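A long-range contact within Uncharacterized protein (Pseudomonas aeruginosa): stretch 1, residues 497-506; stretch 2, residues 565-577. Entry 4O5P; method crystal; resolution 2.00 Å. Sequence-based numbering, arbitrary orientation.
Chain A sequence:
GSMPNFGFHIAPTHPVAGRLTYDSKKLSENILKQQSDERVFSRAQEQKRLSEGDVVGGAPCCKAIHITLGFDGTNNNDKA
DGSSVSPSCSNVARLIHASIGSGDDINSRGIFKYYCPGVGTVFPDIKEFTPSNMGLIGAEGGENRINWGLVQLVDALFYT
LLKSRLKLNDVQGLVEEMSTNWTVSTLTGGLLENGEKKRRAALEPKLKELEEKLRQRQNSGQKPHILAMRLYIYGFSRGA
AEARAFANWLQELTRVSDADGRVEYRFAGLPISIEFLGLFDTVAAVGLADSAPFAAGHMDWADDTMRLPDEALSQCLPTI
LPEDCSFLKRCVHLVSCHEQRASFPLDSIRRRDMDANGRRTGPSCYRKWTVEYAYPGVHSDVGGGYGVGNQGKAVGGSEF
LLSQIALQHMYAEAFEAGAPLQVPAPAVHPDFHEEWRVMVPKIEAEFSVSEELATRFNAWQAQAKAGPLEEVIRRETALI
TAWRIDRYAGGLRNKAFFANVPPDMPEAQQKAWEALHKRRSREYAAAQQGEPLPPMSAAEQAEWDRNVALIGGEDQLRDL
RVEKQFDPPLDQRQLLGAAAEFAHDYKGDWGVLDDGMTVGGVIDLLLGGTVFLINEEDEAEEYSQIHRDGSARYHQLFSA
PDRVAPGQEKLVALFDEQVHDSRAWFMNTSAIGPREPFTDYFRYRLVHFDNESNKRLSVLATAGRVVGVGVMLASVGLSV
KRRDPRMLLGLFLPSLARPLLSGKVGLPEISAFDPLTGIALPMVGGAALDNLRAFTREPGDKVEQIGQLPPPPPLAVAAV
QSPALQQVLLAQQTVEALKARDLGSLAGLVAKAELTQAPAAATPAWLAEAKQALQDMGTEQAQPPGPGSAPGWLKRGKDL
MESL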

# COMPACT_ATOMS: atom_id res chain seq x y z
N PHE A 497 7.97 -24.82 15.41
CA PHE A 497 8.00 -24.13 14.11
C PHE A 497 9.33 -23.42 13.84
O PHE A 497 9.81 -23.37 12.69
CB PHE A 497 6.78 -23.20 13.93
CG PHE A 497 7.00 -21.78 14.41
CD1 PHE A 497 6.80 -21.45 15.74
CD2 PHE A 497 7.39 -20.78 13.53
CE1 PHE A 497 7.00 -20.17 16.18
CE2 PHE A 497 7.59 -19.49 13.96
CZ PHE A 497 7.38 -19.18 15.29
N PHE A 498 9.95 -22.92 14.91
CA PHE A 498 11.18 -22.16 14.77
C PHE A 498 12.30 -23.01 14.20
O PHE A 498 13.24 -22.49 13.61
CB PHE A 498 11.59 -21.56 16.11
CG PHE A 498 12.79 -20.68 16.01
CD1 PHE A 498 12.67 -19.38 15.55
CD2 PHE A 498 14.06 -21.16 16.33
CE1 PHE A 498 13.78 -18.55 15.42
CE2 PHE A 498 15.18 -20.34 16.19
CZ PHE A 498 15.03 -19.02 15.73
N ALA A 499 12.21 -24.32 14.39
CA ALA A 499 13.26 -25.21 13.91
C ALA A 499 13.29 -25.23 12.39
O ALA A 499 14.31 -25.57 11.80
CB ALA A 499 13.09 -26.62 14.47
N ASN A 500 12.17 -24.86 11.76
CA ASN A 500 12.13 -24.88 10.29
C ASN A 500 12.28 -23.51 9.65
O ASN A 500 12.05 -23.35 8.44
CB ASN A 500 10.88 -25.61 9.79
CG ASN A 500 10.88 -27.08 10.17
OD1 ASN A 500 11.93 -27.71 10.28
ND2 ASN A 500 9.69 -27.63 10.38
N VAL A 501 12.64 -22.52 10.45
CA VAL A 501 13.05 -21.25 9.91
C VAL A 501 14.41 -21.48 9.27
O VAL A 501 15.31 -22.01 9.91
CB VAL A 501 13.20 -20.20 11.02
CG1 VAL A 501 13.80 -18.91 10.45
CG2 VAL A 501 11.85 -19.96 11.71
N PRO A 502 14.57 -21.08 8.00
CA PRO A 502 15.83 -21.24 7.27
C PRO A 502 16.98 -20.57 8.03
O PRO A 502 16.77 -19.55 8.69
CB PRO A 502 15.57 -20.54 5.93
CG PRO A 502 14.07 -20.52 5.78
CD PRO A 502 13.55 -20.38 7.20
N PRO A 503 18.18 -21.16 7.98
CA PRO A 503 19.31 -20.58 8.72
C PRO A 503 19.72 -19.24 8.11
O PRO A 503 19.63 -19.10 6.89
CB PRO A 503 20.42 -21.61 8.53
CG PRO A 503 20.08 -22.29 7.23
CD PRO A 503 18.57 -22.31 7.14
N ASP A 504 20.12 -18.29 8.94
CA ASP A 504 20.47 -16.96 8.45
C ASP A 504 21.69 -16.99 7.55
O ASP A 504 22.59 -17.81 7.73
CB ASP A 504 20.73 -15.98 9.60
CG ASP A 504 19.48 -15.65 10.38
OD1 ASP A 504 18.36 -15.97 9.92
OD2 ASP A 504 19.62 -15.05 11.47
N MSE A 505 21.72 -16.08 6.58
CA MSE A 505 22.88 -15.97 5.73
C MSE A 505 24.08 -15.57 6.58
O MSE A 505 23.98 -14.67 7.42
CB MSE A 505 22.64 -14.95 4.62
CG MSE A 505 23.88 -14.54 3.86
SE MSE A 505 23.43 -13.30 2.42
CE MSE A 505 22.70 -14.59 1.17
N PRO A 506 25.22 -16.25 6.38
CA PRO A 506 26.48 -15.91 7.06
C PRO A 506 26.86 -14.43 6.84
O PRO A 506 26.50 -13.87 5.79
CB PRO A 506 27.49 -16.84 6.38
CG PRO A 506 26.67 -18.01 5.89
CD PRO A 506 25.35 -17.41 5.47
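Stretch 2 (565-577) QFDPPLDQRQLLG

Stretch 2 arrives as an extended, proline-rich lead from Gln 565 to Pro 569, passes through Leu 570 at the N-cap position, and runs as a helix from Asp 571 through Gly 577 and beyond. Stretch 1 begins with helical backbone angles at Phe 497 to Ala 499 and is extended from Val 501 to Pro 506. The pairing runs in opposite senses: early residues of stretch 1 meet the helix, late ones meet the segment before it.

Phe 498, with chi1 in t, brings its ring to the second turn of the helix. Its CZ lies 3.6 Å from Leu 576 CG, while Leu 575 CB approaches the ring edge, 4.2 Å from CE1. Val 501 points toward the helix and fills the next space, its CG1 3.6 Å from Asp 571 CB and its CG2 3.8 Å from Leu 575 CD1. One water ties this part together, donating to Phe 498 O (2.6 Å) and Val 501 O (2.7 Å) and accepting from Gln 572 NE2 (3.0 Å).

Pro 502 and Pro 503 carry the chain along Gln 572; Pro 502 O is 3.5 Å from Gln 572 CG. The polar centre is Asp 504. Its carboxylate receives two amides of the helix's first turn, Gln 572 N to Asp 504 OD1 at 2.8 Å and Arg 573 N to Asp 504 OD2 at 3.0 Å, so an acid from a distant segment satisfies donors that lack a partner one turn earlier. Gln 572 reciprocates: Asp 504 N donates to its OE1 at 3.0 Å.

Met 505, a selenomethionine, closes the contact. Met 505 N donates to Pro 569 O at 2.9 Å, Met 505 CB packs 4.0 Å from Pro 569 CD, and Met 505 SE meets the edge of the Phe 566 ring, 4.1 Å from CZ. The rule is reciprocal polar pairing flanked by apolar packing.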

# COMPACT_ATOMS: atom_id res chain seq x y z
N GLN A 565 16.00 -3.05 -2.84
CA GLN A 565 17.15 -3.01 -1.95
C GLN A 565 17.47 -4.40 -1.45
O GLN A 565 16.55 -5.19 -1.23
CB GLN A 565 16.92 -2.05 -0.78
CG GLN A 565 17.15 -0.60 -1.16
CD GLN A 565 18.63 -0.23 -1.35
OE1 GLN A 565 19.53 -1.01 -1.04
NE2 GLN A 565 18.87 0.97 -1.88
N PHE A 566 18.75 -4.71 -1.31
CA PHE A 566 19.14 -6.05 -0.87
C PHE A 566 18.59 -6.38 0.50
O PHE A 566 18.72 -5.61 1.45
CB PHE A 566 20.66 -6.27 -0.90
CG PHE A 566 21.06 -7.66 -0.47
CD1 PHE A 566 20.78 -8.76 -1.28
CD2 PHE A 566 21.69 -7.87 0.75
CE1 PHE A 566 21.13 -10.04 -0.88
CE2 PHE A 566 22.05 -9.15 1.15
CZ PHE A 566 21.76 -10.24 0.34
N ASP A 567 17.98 -7.55 0.59
CA ASP A 567 17.27 -7.98 1.78
C ASP A 567 17.84 -9.35 2.17
O ASP A 567 17.49 -10.37 1.58
CB ASP A 567 15.77 -8.07 1.46
CG ASP A 567 14.91 -8.22 2.69
OD1 ASP A 567 15.39 -7.93 3.81
OD2 ASP A 567 13.73 -8.62 2.54
N PRO A 568 18.76 -9.38 3.15
CA PRO A 568 19.40 -10.65 3.50
C PRO A 568 18.51 -11.51 4.39
O PRO A 568 17.79 -10.97 5.23
CB PRO A 568 20.63 -10.20 4.27
CG PRO A 568 20.22 -8.93 4.95
CD PRO A 568 19.22 -8.27 4.01
N PRO A 569 18.55 -12.83 4.19
CA PRO A 569 17.86 -13.78 5.06
C PRO A 569 18.38 -13.69 6.48
O PRO A 569 19.43 -14.24 6.76
CB PRO A 569 18.26 -15.14 4.47
CG PRO A 569 18.60 -14.86 3.05
CD PRO A 569 19.25 -13.51 3.08
N LEU A 570 17.65 -13.00 7.37
CA LEU A 570 18.03 -12.98 8.79
C LEU A 570 16.83 -13.35 9.67
O LEU A 570 16.67 -12.82 10.76
CB LEU A 570 18.57 -11.60 9.19
CG LEU A 570 19.77 -11.05 8.43
CD1 LEU A 570 20.15 -9.68 8.97
CD2 LEU A 570 20.97 -11.98 8.50
N ASP A 571 16.01 -14.28 9.19
CA ASP A 571 14.78 -14.63 9.89
C ASP A 571 14.98 -15.17 11.30
O ASP A 571 14.18 -14.91 12.19
CB ASP A 571 13.92 -15.57 9.05
CG ASP A 571 13.32 -14.87 7.83
OD1 ASP A 571 13.13 -13.64 7.89
OD2 ASP A 571 13.02 -15.57 6.84
N GLN A 572 16.06 -15.92 11.54
CA GLN A 572 16.33 -16.40 12.90
C GLN A 572 16.62 -15.26 13.88
O GLN A 572 15.95 -15.15 14.91
CB GLN A 572 17.47 -17.42 12.91
CG GLN A 572 17.21 -18.62 12.03
CD GLN A 572 18.40 -19.56 11.99
OE1 GLN A 572 19.53 -19.13 11.74
NE2 GLN A 572 18.15 -20.85 12.25
N ARG A 573 17.61 -14.42 13.56
CA ARG A 573 17.96 -13.32 14.45
C ARG A 573 16.77 -12.39 14.63
O ARG A 573 16.50 -11.92 15.73
CB ARG A 573 19.19 -12.55 13.92
CG ARG A 573 19.13 -11.01 14.03
CD ARG A 573 19.32 -10.51 15.46
NE ARG A 573 19.38 -9.05 15.60
CZ ARG A 573 18.54 -8.33 16.34
NH1 ARG A 573 17.57 -8.93 17.01
NH2 ARG A 573 18.68 -7.01 16.42
N GLN A 574 16.03 -12.14 13.55
CA GLN A 574 14.92 -11.20 13.61
C GLN A 574 13.74 -11.75 14.41
O GLN A 574 13.16 -11.04 15.23
CB GLN A 574 14.50 -10.77 12.21
CG GLN A 574 15.53 -9.88 11.54
CD GLN A 574 15.22 -9.62 10.07
OE1 GLN A 574 14.32 -10.24 9.48
NE2 GLN A 574 15.98 -8.71 9.48
N LEU A 575 13.39 -13.01 14.18
CA LEU A 575 12.33 -13.62 14.98
C LEU A 575 12.70 -13.74 16.45
O LEU A 575 11.90 -13.38 17.31
CB LEU A 575 11.87 -14.98 14.40
CG LEU A 575 11.09 -14.94 13.10
CD1 LEU A 575 10.98 -16.33 12.52
CD2 LEU A 575 9.71 -14.33 13.29
N LEU A 576 13.92 -14.19 16.75
CA LEU A 576 14.41 -14.19 18.14
C LEU A 576 14.42 -12.80 18.80
O LEU A 576 14.03 -12.65 19.97
CB LEU A 576 15.80 -14.83 18.23
CG LEU A 576 15.92 -16.33 17.94
CD1 LEU A 576 17.37 -16.76 18.05
CD2 LEU A 576 15.06 -17.13 18.93
N GLY A 577 14.83 -11.78 18.05
CA GLY A 577 14.83 -10.42 18.56
C GLY A 577 13.43 -9.94 18.90
O GLY A 577 13.17 -9.44 20.00
O HOH W 1 15.59 -22.42 12.53